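Local coordinates for putative uncharacterized protein (Wolbachia pipientis, PDB 3F4S) that probably acts as a DsbA-like thiol-disulfide oxidoreductase of the thioredoxin fold, introducing disulfide bonds into substrate proteins, at residues A92-K100 with I132-F143. The protein carries 1 engineered substitution. Residues are numbered along the deposited sequence; the frame is centred on the assembly and turned at random.
Sequences AMLSHCYEK and IAALSNLKQDAF
Y98 and S136 are hydrogen-bonded through their hydroxyls, with Y98 OH 2.7 Å from S136 OG. S136 OG lies at the edge of the tyrosine ring, near its plane. L138 sends CD2 into the middle of the contact. L138 CD2 lies 3.7 Å from L94 CD1 and also touches C97 CB and Y98 OH. The L94 and L138 side chains run alongside each other, pointing opposite ways. L94 CG is anti to the backbone N (chi1 -173°). Beyond it, CD1 touches both L138 CD2 and the F143 ring, and L94 CD2 lies 3.6 Å from F143 CE1. C97 SG comes 3.3 Å from A142 O. A Schellman motif with N137 as C-prime residue ends helix 127-135; its bond from L138 N to A133 O is 3.0 Å. S136 and L138, on either side of N137, both point toward 92-100. The C97-C146 disulfide, separate from the CxxC pair C51-C54, joins the chain just after helix 86-94 to helix 140-147. The contact lies among the helices between strands 75-81 and 174-179, the helical insertion of DsbA-type thioredoxin folds. Helix 101-113 adds F107, which stacks on Y98 and touches L94, and S95 reaches H81 at the end of strand 75-81.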
# COMPACT_ATOMS: atom_id res chain seq x y z
N ALA A 92 -9.08 -0.12 6.31
CA ALA A 92 -7.91 -0.98 6.37
C ALA A 92 -8.27 -2.35 6.96
O ALA A 92 -7.80 -3.38 6.48
CB ALA A 92 -6.79 -0.32 7.18
N MET A 93 -9.09 -2.35 8.00
CA MET A 93 -9.55 -3.61 8.59
C MET A 93 -10.35 -4.42 7.56
O MET A 93 -10.16 -5.63 7.43
CB MET A 93 -10.40 -3.33 9.83
CG MET A 93 -9.58 -2.76 11.01
SD MET A 93 -10.60 -2.13 12.35
CE MET A 93 -11.47 -3.61 12.86
N LEU A 94 -11.24 -3.74 6.84
CA LEU A 94 -12.08 -4.42 5.86
C LEU A 94 -11.25 -5.07 4.74
O LEU A 94 -11.64 -6.10 4.21
CB LEU A 94 -13.13 -3.48 5.28
CG LEU A 94 -14.18 -4.08 4.35
CD1 LEU A 94 -14.86 -5.30 5.00
CD2 LEU A 94 -15.20 -3.03 3.95
N SER A 95 -10.11 -4.47 4.41
CA SER A 95 -9.27 -5.00 3.34
C SER A 95 -8.84 -6.44 3.63
O SER A 95 -8.53 -7.20 2.72
CB SER A 95 -8.04 -4.12 3.10
OG SER A 95 -7.07 -4.30 4.12
N HIS A 96 -8.84 -6.82 4.91
CA HIS A 96 -8.45 -8.17 5.28
C HIS A 96 -9.51 -9.22 4.97
O HIS A 96 -9.26 -10.42 5.11
CB HIS A 96 -8.06 -8.20 6.76
CG HIS A 96 -6.74 -7.56 7.03
ND1 HIS A 96 -5.62 -8.28 7.41
CD2 HIS A 96 -6.34 -6.27 6.94
CE1 HIS A 96 -4.60 -7.45 7.56
NE2 HIS A 96 -5.01 -6.23 7.28
N CYS A 97 -10.69 -8.77 4.55
CA CYS A 97 -11.72 -9.68 4.02
C CYS A 97 -11.40 -10.13 2.59
O CYS A 97 -12.12 -10.94 2.02
CB CYS A 97 -13.10 -9.00 4.04
SG CYS A 97 -14.25 -9.53 5.35
N TYR A 98 -10.33 -9.58 2.01
CA TYR A 98 -9.95 -9.87 0.63
C TYR A 98 -8.60 -10.58 0.58
O TYR A 98 -7.55 -9.97 0.76
CB TYR A 98 -9.94 -8.58 -0.20
CG TYR A 98 -11.29 -7.91 -0.21
CD1 TYR A 98 -12.18 -8.12 -1.26
CD2 TYR A 98 -11.70 -7.11 0.84
CE1 TYR A 98 -13.43 -7.53 -1.26
CE2 TYR A 98 -12.94 -6.52 0.85
CZ TYR A 98 -13.81 -6.73 -0.20
OH TYR A 98 -15.04 -6.13 -0.19
N GLU A 99 -8.64 -11.89 0.33
CA GLU A 99 -7.46 -12.74 0.49
C GLU A 99 -6.54 -12.79 -0.73
O GLU A 99 -5.32 -12.68 -0.60
CB GLU A 99 -7.88 -14.16 0.88
N LYS A 100 -7.12 -12.96 -1.92
CA LYS A 100 -6.34 -13.07 -3.15
C LYS A 100 -5.65 -11.75 -3.45
O LYS A 100 -6.20 -10.68 -3.20
CB LYS A 100 -7.23 -13.48 -4.32
CG LYS A 100 -7.89 -14.85 -4.18
N ILE A 132 -19.00 -0.64 -1.26
CA ILE A 132 -17.89 -1.37 -1.85
C ILE A 132 -18.00 -2.87 -1.56
O ILE A 132 -17.74 -3.70 -2.44
CB ILE A 132 -16.54 -0.81 -1.38
CG1 ILE A 132 -16.34 0.60 -1.97
CG2 ILE A 132 -15.40 -1.76 -1.76
CD1 ILE A 132 -15.09 1.33 -1.47
N ALA A 133 -18.41 -3.21 -0.35
CA ALA A 133 -18.64 -4.60 0.03
C ALA A 133 -19.71 -5.24 -0.85
O ALA A 133 -19.54 -6.35 -1.35
CB ALA A 133 -19.03 -4.68 1.50
N ALA A 134 -20.82 -4.53 -1.05
CA ALA A 134 -21.89 -5.07 -1.88
C ALA A 134 -21.42 -5.30 -3.32
O ALA A 134 -21.68 -6.35 -3.91
CB ALA A 134 -23.11 -4.16 -1.84
N LEU A 135 -20.72 -4.31 -3.87
CA LEU A 135 -20.24 -4.41 -5.24
C LEU A 135 -19.26 -5.58 -5.42
O LEU A 135 -19.11 -6.09 -6.53
CB LEU A 135 -19.59 -3.09 -5.69
CG LEU A 135 -20.55 -1.93 -5.96
CD1 LEU A 135 -19.78 -0.62 -6.15
CD2 LEU A 135 -21.45 -2.22 -7.17
N SER A 136 -18.62 -5.99 -4.33
CA SER A 136 -17.67 -7.10 -4.40
C SER A 136 -18.26 -8.41 -3.89
O SER A 136 -17.54 -9.38 -3.68
CB SER A 136 -16.39 -6.76 -3.62
OG SER A 136 -16.66 -6.55 -2.26
N ASN A 137 -19.58 -8.43 -3.70
CA ASN A 137 -20.27 -9.64 -3.26
C ASN A 137 -19.79 -10.19 -1.92
O ASN A 137 -19.85 -11.40 -1.68
CB ASN A 137 -20.19 -10.72 -4.35
CG ASN A 137 -20.59 -10.19 -5.70
OD1 ASN A 137 -19.80 -10.16 -6.65
ND2 ASN A 137 -21.82 -9.72 -5.79
N LEU A 138 -19.30 -9.31 -1.06
CA LEU A 138 -18.93 -9.67 0.30
C LEU A 138 -20.21 -9.75 1.13
O LEU A 138 -20.97 -8.79 1.20
CB LEU A 138 -17.97 -8.63 0.88
CG LEU A 138 -17.32 -8.95 2.24
CD1 LEU A 138 -16.46 -10.20 2.15
CD2 LEU A 138 -16.50 -7.76 2.73
N LYS A 139 -20.45 -10.90 1.76
CA LYS A 139 -21.68 -11.07 2.53
C LYS A 139 -21.66 -10.24 3.80
O LYS A 139 -20.60 -9.94 4.35
CB LYS A 139 -21.93 -12.54 2.84
CG LYS A 139 -22.54 -13.31 1.67
CD LYS A 139 -22.89 -14.74 2.05
CE LYS A 139 -24.02 -14.80 3.07
NZ LYS A 139 -24.52 -16.20 3.26
N GLN A 140 -22.84 -9.86 4.28
CA GLN A 140 -22.93 -8.99 5.45
C GLN A 140 -22.22 -9.56 6.68
O GLN A 140 -21.55 -8.82 7.41
CB GLN A 140 -24.39 -8.64 5.78
CG GLN A 140 -24.52 -7.55 6.83
CD GLN A 140 -23.80 -6.27 6.44
OE1 GLN A 140 -23.74 -5.92 5.26
NE2 GLN A 140 -23.27 -5.56 7.42
N ASP A 141 -22.37 -10.86 6.93
CA ASP A 141 -21.73 -11.45 8.11
C ASP A 141 -20.20 -11.36 8.04
O ASP A 141 -19.54 -11.09 9.04
CB ASP A 141 -22.19 -12.89 8.37
CG ASP A 141 -22.01 -13.82 7.17
OD1 ASP A 141 -21.50 -13.38 6.12
OD2 ASP A 141 -22.38 -15.01 7.29
N ALA A 142 -19.65 -11.58 6.85
CA ALA A 142 -18.21 -11.47 6.64
C ALA A 142 -17.77 -10.01 6.81
O ALA A 142 -16.75 -9.73 7.45
CB ALA A 142 -17.84 -11.98 5.26
N PHE A 143 -18.53 -9.10 6.21
CA PHE A 143 -18.31 -7.66 6.35
C PHE A 143 -18.24 -7.27 7.83
O PHE A 143 -17.28 -6.63 8.28
CB PHE A 143 -19.43 -6.89 5.64
CG PHE A 143 -19.37 -5.40 5.83
CD1 PHE A 143 -18.59 -4.61 4.99
CD2 PHE A 143 -20.12 -4.78 6.82
CE1 PHE A 143 -18.54 -3.23 5.16
CE2 PHE A 143 -20.07 -3.41 6.99
CZ PHE A 143 -19.28 -2.63 6.16